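Local structure of hypothetical protein (2H9F) at residues D84-V92 against W101-A112; H315-G326 against F350-A361. The protein probably catalyses the isomerisation of methylaconitate. All blocks are in the same frame, centred on the assembly; numbering follows the deposited sequence.

Overall arrangement
Both contacts set a helix against strands, and both are buried within one chain. In interaction 1 helix 106-118 packs on strand 85-92; in interaction 2 helix 319-330 lies across the hairpin of strands 347-352 and 355-366. Their centres are 22 Å apart and their nearest atoms about 8 Å apart, so they do not touch. The long strand 369-386 links the two regions, pairing with 7-17 and 175-180 as well as with 355-366. This layout is consistent with the two similar halves of the diaminopimelate epimerase-like fold, each with a helix packed among strands. A glycerol, probably from the crystallisation liquor, about 6 Å from the side chain of H352 may mark a pocket beside interaction 2.

Interaction 1: residues D84-V92 against W101-A112; sequences DVDYLYGQV and WSGNCGNLSTGA
The N-terminal end of helix 106-118 and the loop leading into it are held against strand 85-92 by two tyrosines, Y87 and Y89, which meet C105 and its neighbours. C105 is the N-cap: with SG anti to its backbone N (chi1 -170°), the sulfur accepts a bond from L108 N at 3.4 Å, nearly straight at 163°. Its CB sits over the middle of the Y89 ring, 3.8 Å from the centroid, and the sulfur lies above the same ring, farther off. One face of the Y87 ring carries A112 CB in a second CH-pi contact, about two helical turns beyond C105. The hydroxyl of Y87 reaches the helix start, with OH 3.0 Å from C105 O and 3.1 Å from N104 OD1. C105 O accepts from S109 N and S109 OG, from opposite faces of its carbonyl plane. Further along the strand, the indole of W101 lies over G90, whose CA is 3.8 Å from the six-membered ring centroid; W101 NE1 bonds to D42. A water accepts from G103 N and lies 3.2 Å from Y89 O, to which it may donate. C105-G106-N107 resembles the Cys-Gly-Asn around a catalytic cysteine of diaminopimelate epimerase, consistent with that fold.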
loop_
_atom_site.group_PDB
_atom_site.type_symbol
_atom_site.label_atom_id
_atom_site.label_comp_id
_atom_site.label_asym_id
_atom_site.label_seq_id
_atom_site.Cartn_x
_atom_site.Cartn_y
_atom_site.Cartn_z
ATOM N N ASP A 84 -23.599 6.458 -21.880
ATOM C CA ASP A 84 -24.180 6.652 -20.563
ATOM C C ASP A 84 -23.348 7.543 -19.653
ATOM O O ASP A 84 -23.914 8.380 -18.959
ATOM C CB ASP A 84 -24.382 5.293 -19.887
ATOM C CG ASP A 84 -25.339 4.431 -20.672
ATOM O OD1 ASP A 84 -26.494 4.891 -20.870
ATOM O OD2 ASP A 84 -24.905 3.370 -21.159
ATOM N N VAL A 85 -22.031 7.333 -19.610
ATOM C CA VAL A 85 -21.176 8.076 -18.695
ATOM C C VAL A 85 -19.908 8.544 -19.361
ATOM O O VAL A 85 -19.388 7.879 -20.247
ATOM C CB VAL A 85 -20.810 7.228 -17.467
ATOM C CG1 VAL A 85 -22.107 6.958 -16.603
ATOM C CG2 VAL A 85 -20.076 5.925 -17.884
ATOM N N ASP A 86 -19.416 9.706 -18.941
ATOM C CA ASP A 86 -18.049 10.105 -19.223
ATOM C C ASP A 86 -17.154 9.663 -18.076
ATOM O O ASP A 86 -17.488 9.847 -16.909
ATOM C CB ASP A 86 -17.930 11.611 -19.398
ATOM C CG ASP A 86 -18.622 12.113 -20.622
ATOM O OD1 ASP A 86 -18.962 11.285 -21.494
ATOM O OD2 ASP A 86 -18.840 13.346 -20.733
ATOM N N TYR A 87 -15.998 9.115 -18.428
ATOM C CA TYR A 87 -15.080 8.484 -17.510
ATOM C C TYR A 87 -13.737 9.144 -17.649
ATOM O O TYR A 87 -13.130 9.144 -18.707
ATOM C CB TYR A 87 -15.027 6.992 -17.825
ATOM C CG TYR A 87 -13.816 6.227 -17.366
ATOM C CD1 TYR A 87 -13.325 6.375 -16.098
ATOM C CD2 TYR A 87 -13.186 5.320 -18.206
ATOM C CE1 TYR A 87 -12.229 5.644 -15.681
ATOM C CE2 TYR A 87 -12.068 4.599 -17.804
ATOM C CZ TYR A 87 -11.592 4.770 -16.543
ATOM O OH TYR A 87 -10.495 4.053 -16.095
ATOM N N LEU A 88 -13.302 9.759 -16.562
ATOM C CA LEU A 88 -12.044 10.480 -16.499
ATOM C C LEU A 88 -11.181 9.854 -15.417
ATOM O O LEU A 88 -11.651 9.645 -14.309
ATOM C CB LEU A 88 -12.331 11.939 -16.151
ATOM C CG LEU A 88 -11.446 13.046 -16.710
ATOM C CD1 LEU A 88 -11.302 12.983 -18.213
ATOM C CD2 LEU A 88 -12.026 14.400 -16.251
ATOM N N TYR A 89 -9.917 9.581 -15.731
ATOM C CA TYR A 89 -9.015 8.898 -14.829
ATOM C C TYR A 89 -7.753 9.753 -14.605
ATOM O O TYR A 89 -7.155 10.285 -15.555
ATOM C CB TYR A 89 -8.739 7.529 -15.421
ATOM C CG TYR A 89 -7.389 6.989 -15.158
ATOM C CD1 TYR A 89 -6.998 6.651 -13.870
ATOM C CD2 TYR A 89 -6.493 6.792 -16.199
ATOM C CE1 TYR A 89 -5.720 6.134 -13.618
ATOM C CE2 TYR A 89 -5.220 6.292 -15.969
ATOM C CZ TYR A 89 -4.836 5.965 -14.681
ATOM O OH TYR A 89 -3.571 5.451 -14.456
ATOM N N GLY A 90 -7.431 9.977 -13.329
ATOM C CA GLY A 90 -6.250 10.722 -12.893
ATOM C C GLY A 90 -5.250 9.818 -12.192
ATOM O O GLY A 90 -5.582 9.186 -11.198
ATOM N N GLN A 91 -4.032 9.717 -12.739
ATOM C CA GLN A 91 -2.935 8.968 -12.080
ATOM C C GLN A 91 -2.146 9.934 -11.220
ATOM O O GLN A 91 -1.536 10.882 -11.726
ATOM C CB GLN A 91 -2.007 8.357 -13.134
ATOM C CG GLN A 91 -0.899 7.471 -12.582
ATOM C CD GLN A 91 -1.437 6.186 -11.966
ATOM O OE1 GLN A 91 -2.354 5.564 -12.539
ATOM N NE2 GLN A 91 -0.881 5.773 -10.802
ATOM N N VAL A 92 -2.173 9.706 -9.914
ATOM C CA VAL A 92 -1.601 10.633 -8.950
ATOM C C VAL A 92 -0.159 10.198 -8.678
ATOM O O VAL A 92 0.080 9.104 -8.236
ATOM C CB VAL A 92 -2.473 10.669 -7.652
ATOM C CG1 VAL A 92 -1.877 11.589 -6.609
ATOM C CG2 VAL A 92 -3.939 11.066 -8.001
ATOM N N TRP A 101 -3.518 13.112 -16.552
ATOM C CA TRP A 101 -4.822 12.836 -17.139
ATOM C C TRP A 101 -4.716 12.273 -18.568
ATOM O O TRP A 101 -5.720 12.142 -19.272
ATOM C CB TRP A 101 -5.671 14.106 -17.167
ATOM C CG TRP A 101 -5.904 14.685 -15.821
ATOM C CD1 TRP A 101 -5.219 15.703 -15.250
ATOM C CD2 TRP A 101 -6.863 14.253 -14.872
ATOM N NE1 TRP A 101 -5.710 15.952 -13.989
ATOM C CE2 TRP A 101 -6.716 15.064 -13.730
ATOM C CE3 TRP A 101 -7.838 13.271 -14.877
ATOM C CZ2 TRP A 101 -7.518 14.930 -12.618
ATOM C CZ3 TRP A 101 -8.619 13.109 -13.760
ATOM C CH2 TRP A 101 -8.453 13.932 -12.637
ATOM N N SER A 102 -3.517 11.933 -19.002
ATOM C CA SER A 102 -3.311 11.627 -20.422
ATOM C C SER A 102 -3.560 10.154 -20.783
ATOM O O SER A 102 -3.620 9.819 -21.964
ATOM C CB SER A 102 -1.888 11.983 -20.805
ATOM O OG SER A 102 -1.009 11.038 -20.226
ATOM N N GLY A 103 -3.679 9.279 -19.794
ATOM C CA GLY A 103 -3.756 7.843 -20.097
ATOM C C GLY A 103 -5.151 7.296 -19.901
ATOM O O GLY A 103 -6.068 8.036 -19.501
ATOM N N ASN A 104 -5.305 5.995 -20.178
ATOM C CA ASN A 104 -6.397 5.197 -19.587
ATOM C C ASN A 104 -5.850 4.019 -18.768
ATOM O O ASN A 104 -4.752 3.472 -19.006
ATOM C CB ASN A 104 -7.448 4.656 -20.621
ATOM C CG ASN A 104 -8.667 3.899 -19.925
ATOM O OD1 ASN A 104 -9.159 4.343 -18.864
ATOM N ND2 ASN A 104 -9.107 2.749 -20.509
ATOM N N CYS A 105 -6.685 3.654 -17.803
ATOM C CA CYS A 105 -6.557 2.449 -17.036
ATOM C C CYS A 105 -7.693 1.499 -17.429
ATOM O O CYS A 105 -8.857 1.698 -17.071
ATOM C CB CYS A 105 -6.626 2.788 -15.540
ATOM S SG CYS A 105 -6.190 1.392 -14.614
ATOM N N GLY A 106 -7.340 0.477 -18.182
ATOM C CA GLY A 106 -8.294 -0.527 -18.587
ATOM C C GLY A 106 -8.810 -1.314 -17.402
ATOM O O GLY A 106 -9.942 -1.827 -17.432
ATOM N N ASN A 107 -7.987 -1.424 -16.346
ATOM C CA ASN A 107 -8.424 -2.149 -15.123
ATOM C C ASN A 107 -9.506 -1.359 -14.408
ATOM O O ASN A 107 -10.569 -1.951 -14.100
ATOM C CB ASN A 107 -7.248 -2.550 -14.219
ATOM C CG ASN A 107 -6.561 -3.794 -14.734
ATOM O OD1 ASN A 107 -6.993 -4.923 -14.457
ATOM N ND2 ASN A 107 -5.551 -3.607 -15.560
ATOM N N LEU A 108 -9.284 -0.030 -14.243
ATOM C CA LEU A 108 -10.300 0.805 -13.603
ATOM C C LEU A 108 -11.549 1.026 -14.461
ATOM O O LEU A 108 -12.599 1.329 -13.907
ATOM C CB LEU A 108 -9.740 2.123 -13.032
ATOM C CG LEU A 108 -8.942 2.017 -11.718
ATOM C CD1 LEU A 108 -8.795 3.389 -11.110
ATOM C CD2 LEU A 108 -9.468 1.008 -10.646
ATOM N N SER A 109 -11.473 0.816 -15.777
ATOM C CA SER A 109 -12.699 0.750 -16.633
ATOM C C SER A 109 -13.758 -0.184 -16.090
ATOM O O SER A 109 -14.945 0.117 -16.125
ATOM C CB SER A 109 -12.334 0.273 -18.042
ATOM O OG SER A 109 -11.368 1.148 -18.583
ATOM N N THR A 110 -13.315 -1.336 -15.601
ATOM C CA THR A 110 -14.228 -2.285 -15.016
ATOM C C THR A 110 -14.979 -1.581 -13.882
ATOM O O THR A 110 -16.186 -1.670 -13.826
ATOM C CB THR A 110 -13.493 -3.523 -14.496
ATOM O OG1 THR A 110 -12.370 -3.830 -15.347
ATOM C CG2 THR A 110 -14.428 -4.696 -14.445
ATOM N N GLY A 111 -14.251 -0.832 -13.032
ATOM C CA GLY A 111 -14.850 -0.097 -11.939
ATOM C C GLY A 111 -15.749 1.029 -12.424
ATOM O O GLY A 111 -16.795 1.285 -11.833
ATOM N N ALA A 112 -15.363 1.682 -13.514
ATOM C CA ALA A 112 -16.213 2.719 -14.122
ATOM C C ALA A 112 -17.597 2.163 -14.479
ATOM O O ALA A 112 -18.579 2.820 -14.252
ATOM C CB ALA A 112 -15.559 3.356 -15.336
HETATM O O HOH W 1 -4.402 9.365 -16.791
#

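Interaction 2: residues H315-G326 against F350-A361; sequences HAMMGTAAVAIG and FGHPSGTLRVGA
This helix-on-hairpin contact, in which A316, I325 and G326 meet H352, F350 and V359, packs helix 319-330 and the loop before it on strands 347-352 and 355-366. The axes of helix 319-326 and strand 355-361 pass 7.1 Å apart at 58°. F350 puts its ring under I325, whose CD1 is over one face, 3.7 Å from the centroid; selenomethionine M317 brings its CB to the ring edge, in plane. Farther along the helix, G326 has no side chain and its CA comes within 3.5 Å of V359 CG2, while A361 CB reaches G326 O. The loop end is more polar. A316 lays its CA and CB on one face of the H352 imidazole, with G355 O of the turn over the opposite face. ND1 of that ring accepts from S354 N at 3.1 Å, which helps fix its rotation within the type I turn 352-355. S354 OG, lying between its backbone N and carbonyl carbon (chi1 64°), donates to H315 O at 2.8 Å from above the carbonyl plane. Apolar side chains and a close glycine approach thus seat the helix, whereas one serine hydrogen bond and a sandwiched imidazole tie its preceding loop to the hairpin turn.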
loop_
_atom_site.group_PDB
_atom_site.type_symbol
_atom_site.label_atom_id
_atom_site.label_comp_id
_atom_site.label_asym_id
_atom_site.label_seq_id
_atom_site.Cartn_x
_atom_site.Cartn_y
_atom_site.Cartn_z
ATOM N N HIS A 315 4.636 -16.182 -16.498
ATOM C CA HIS A 315 3.894 -17.166 -15.671
ATOM C C HIS A 315 2.439 -17.362 -16.084
ATOM O O HIS A 315 1.790 -18.361 -15.706
ATOM C CB HIS A 315 3.922 -16.774 -14.152
ATOM C CG HIS A 315 2.945 -15.687 -13.762
ATOM N ND1 HIS A 315 3.151 -14.346 -14.048
ATOM C CD2 HIS A 315 1.755 -15.750 -13.113
ATOM C CE1 HIS A 315 2.125 -13.638 -13.595
ATOM N NE2 HIS A 315 1.263 -14.467 -13.028
ATOM N N ALA A 316 1.910 -16.379 -16.785
ATOM C CA ALA A 316 0.549 -16.403 -17.253
ATOM C C ALA A 316 0.561 -15.709 -18.642
ATOM O O ALA A 316 1.166 -16.216 -19.583
ATOM C CB ALA A 316 -0.342 -15.696 -16.238
HETATM N N MSE A 317 -0.067 -14.554 -18.786
HETATM C CA MSE A 317 0.098 -13.810 -20.030
HETATM C C MSE A 317 0.098 -12.319 -19.752
HETATM O O MSE A 317 -0.658 -11.842 -18.926
HETATM C CB MSE A 317 -1.017 -14.210 -21.017
HETATM C CG MSE A 317 -0.872 -13.636 -22.412
HETATM SE SE MSE A 317 0.809 -14.116 -23.299
HETATM C CE MSE A 317 0.662 -16.045 -22.942
HETATM N N MSE A 318 0.950 -11.584 -20.463
HETATM C CA MSE A 318 1.001 -10.152 -20.369
HETATM C C MSE A 318 -0.272 -9.544 -20.939
HETATM O O MSE A 318 -0.822 -10.022 -21.922
HETATM C CB MSE A 318 2.190 -9.618 -21.197
HETATM C CG MSE A 318 3.602 -10.063 -20.726
HETATM SE SE MSE A 318 4.105 -11.779 -21.480
HETATM C CE MSE A 318 4.531 -11.168 -23.226
ATOM N N GLY A 319 -0.706 -8.439 -20.359
ATOM C CA GLY A 319 -1.954 -7.825 -20.782
ATOM C C GLY A 319 -2.012 -7.478 -22.253
ATOM O O GLY A 319 -2.954 -7.836 -22.967
ATOM N N THR A 320 -1.024 -6.743 -22.724
ATOM C CA THR A 320 -1.066 -6.343 -24.121
ATOM C C THR A 320 -0.886 -7.545 -25.052
ATOM O O THR A 320 -1.447 -7.580 -26.123
ATOM C CB THR A 320 -0.040 -5.259 -24.408
ATOM O OG1 THR A 320 1.253 -5.721 -23.999
ATOM C CG2 THR A 320 -0.420 -4.001 -23.629
ATOM N N ALA A 321 -0.161 -8.558 -24.601
ATOM C CA ALA A 321 0.024 -9.778 -25.400
ATOM C C ALA A 321 -1.255 -10.618 -25.482
ATOM O O ALA A 321 -1.504 -11.303 -26.485
ATOM C CB ALA A 321 1.186 -10.566 -24.886
ATOM N N ALA A 322 -2.082 -10.532 -24.442
ATOM C CA ALA A 322 -3.402 -11.155 -24.454
ATOM C C ALA A 322 -4.223 -10.511 -25.575
ATOM O O ALA A 322 -4.937 -11.195 -26.269
ATOM C CB ALA A 322 -4.066 -10.975 -23.151
ATOM N N VAL A 323 -4.083 -9.203 -25.777
ATOM C CA VAL A 323 -4.816 -8.533 -26.874
ATOM C C VAL A 323 -4.336 -8.986 -28.264
ATOM O O VAL A 323 -5.145 -9.185 -29.192
ATOM C CB VAL A 323 -4.807 -7.015 -26.709
ATOM C CG1 VAL A 323 -5.278 -6.297 -28.008
ATOM C CG2 VAL A 323 -5.684 -6.635 -25.521
ATOM N N ALA A 324 -3.022 -9.168 -28.387
ATOM C CA ALA A 324 -2.401 -9.643 -29.626
ATOM C C ALA A 324 -2.914 -11.060 -29.958
ATOM O O ALA A 324 -3.221 -11.373 -31.107
ATOM C CB ALA A 324 -0.837 -9.597 -29.513
ATOM N N ILE A 325 -3.065 -11.897 -28.936
ATOM C CA ILE A 325 -3.543 -13.233 -29.132
ATOM C C ILE A 325 -4.967 -13.148 -29.650
ATOM O O ILE A 325 -5.291 -13.742 -30.660
ATOM C CB ILE A 325 -3.525 -14.064 -27.810
ATOM C CG1 ILE A 325 -2.094 -14.354 -27.338
ATOM C CG2 ILE A 325 -4.304 -15.385 -27.964
ATOM C CD1 ILE A 325 -2.000 -14.963 -25.914
ATOM N N GLY A 326 -5.820 -12.408 -28.945
ATOM C CA GLY A 326 -7.234 -12.328 -29.287
ATOM C C GLY A 326 -7.380 -11.776 -30.680
ATOM O O GLY A 326 -8.151 -12.269 -31.465
ATOM N N PHE A 350 -7.433 -19.508 -24.249
ATOM C CA PHE A 350 -6.100 -20.111 -24.351
ATOM C C PHE A 350 -5.549 -20.564 -22.991
ATOM O O PHE A 350 -5.897 -20.013 -21.921
ATOM C CB PHE A 350 -5.100 -19.196 -25.077
ATOM C CG PHE A 350 -4.785 -17.931 -24.366
ATOM C CD1 PHE A 350 -5.537 -16.780 -24.586
ATOM C CD2 PHE A 350 -3.679 -17.851 -23.532
ATOM C CE1 PHE A 350 -5.246 -15.581 -23.932
ATOM C CE2 PHE A 350 -3.363 -16.654 -22.883
ATOM C CZ PHE A 350 -4.161 -15.508 -23.094
ATOM N N GLY A 351 -4.717 -21.599 -23.064
ATOM C CA GLY A 351 -4.091 -22.187 -21.903
ATOM C C GLY A 351 -2.722 -21.571 -21.795
ATOM O O GLY A 351 -1.958 -21.663 -22.731
ATOM N N HIS A 352 -2.416 -20.945 -20.655
ATOM C CA HIS A 352 -1.074 -20.410 -20.405
ATOM C C HIS A 352 -0.499 -21.201 -19.233
ATOM O O HIS A 352 -1.168 -22.081 -18.752
ATOM C CB HIS A 352 -1.119 -18.903 -20.172
ATOM C CG HIS A 352 -1.983 -18.478 -19.031
ATOM N ND1 HIS A 352 -1.708 -18.812 -17.721
ATOM C CD2 HIS A 352 -3.131 -17.757 -19.007
ATOM C CE1 HIS A 352 -2.653 -18.309 -16.942
ATOM N NE2 HIS A 352 -3.517 -17.649 -17.693
ATOM N N PRO A 353 0.757 -20.936 -18.803
ATOM C CA PRO A 353 1.347 -21.784 -17.763
ATOM C C PRO A 353 0.559 -21.956 -16.469
ATOM O O PRO A 353 0.661 -23.010 -15.830
ATOM C CB PRO A 353 2.690 -21.102 -17.481
ATOM C CG PRO A 353 3.030 -20.468 -18.758
ATOM C CD PRO A 353 1.730 -19.938 -19.269
ATOM N N SER A 354 -0.207 -20.954 -16.064
ATOM C CA SER A 354 -0.849 -20.987 -14.763
ATOM C C SER A 354 -2.391 -21.097 -14.780
ATOM O O SER A 354 -3.058 -21.008 -13.736
ATOM C CB SER A 354 -0.375 -19.784 -13.931
ATOM O OG SER A 354 -0.770 -18.575 -14.491
ATOM N N GLY A 355 -2.965 -21.340 -15.947
ATOM C CA GLY A 355 -4.410 -21.271 -16.080
ATOM C C GLY A 355 -4.813 -20.971 -17.499
ATOM O O GLY A 355 -4.071 -21.256 -18.431
ATOM N N THR A 356 -5.998 -20.395 -17.641
ATOM C CA THR A 356 -6.606 -20.147 -18.941
ATOM C C THR A 356 -7.165 -18.733 -18.928
ATOM O O THR A 356 -7.430 -18.169 -17.872
ATOM C CB THR A 356 -7.738 -21.167 -19.288
ATOM O OG1 THR A 356 -8.920 -20.859 -18.535
ATOM C CG2 THR A 356 -7.356 -22.667 -18.941
ATOM N N LEU A 357 -7.313 -18.155 -20.113
ATOM C CA LEU A 357 -7.815 -16.801 -20.276
ATOM C C LEU A 357 -8.688 -16.720 -21.553
ATOM O O LEU A 357 -8.280 -17.191 -22.611
ATOM C CB LEU A 357 -6.624 -15.871 -20.424
ATOM C CG LEU A 357 -6.677 -14.414 -20.070
ATOM C CD1 LEU A 357 -7.304 -14.168 -18.771
ATOM C CD2 LEU A 357 -5.245 -13.861 -20.098
ATOM N N ARG A 358 -9.881 -16.140 -21.438
ATOM C CA ARG A 358 -10.768 -15.914 -22.560
ATOM C C ARG A 358 -10.658 -14.484 -23.068
ATOM O O ARG A 358 -10.921 -13.493 -22.344
ATOM C CB ARG A 358 -12.201 -16.172 -22.157
ATOM C CG ARG A 358 -13.188 -16.243 -23.307
ATOM C CD ARG A 358 -14.623 -16.160 -22.789
ATOM N NE ARG A 358 -15.630 -15.971 -23.847
ATOM C CZ ARG A 358 -16.053 -14.789 -24.334
ATOM N NH1 ARG A 358 -15.581 -13.608 -23.901
ATOM N NH2 ARG A 358 -16.979 -14.805 -25.292
ATOM N N VAL A 359 -10.255 -14.371 -24.319
ATOM C CA VAL A 359 -10.141 -13.081 -24.964
ATOM C C VAL A 359 -10.884 -13.107 -26.300
ATOM O O VAL A 359 -11.240 -14.170 -26.795
ATOM C CB VAL A 359 -8.674 -12.676 -25.177
ATOM C CG1 VAL A 359 -7.977 -12.466 -23.835
ATOM C CG2 VAL A 359 -7.930 -13.665 -26.085
ATOM N N GLY A 360 -11.117 -11.932 -26.872
ATOM C CA GLY A 360 -11.839 -11.842 -28.102
ATOM C C GLY A 360 -11.485 -10.618 -28.883
ATOM O O GLY A 360 -10.894 -9.669 -28.358
ATOM N N ALA A 361 -11.856 -10.648 -30.156
ATOM C CA ALA A 361 -11.632 -9.525 -31.041
ATOM C C ALA A 361 -12.556 -9.592 -32.233
ATOM O O ALA A 361 -13.077 -10.654 -32.583
ATOM C CB ALA A 361 -10.228 -9.510 -31.508
HETATM O O HOH W 2 -8.272 -8.716 -28.168
#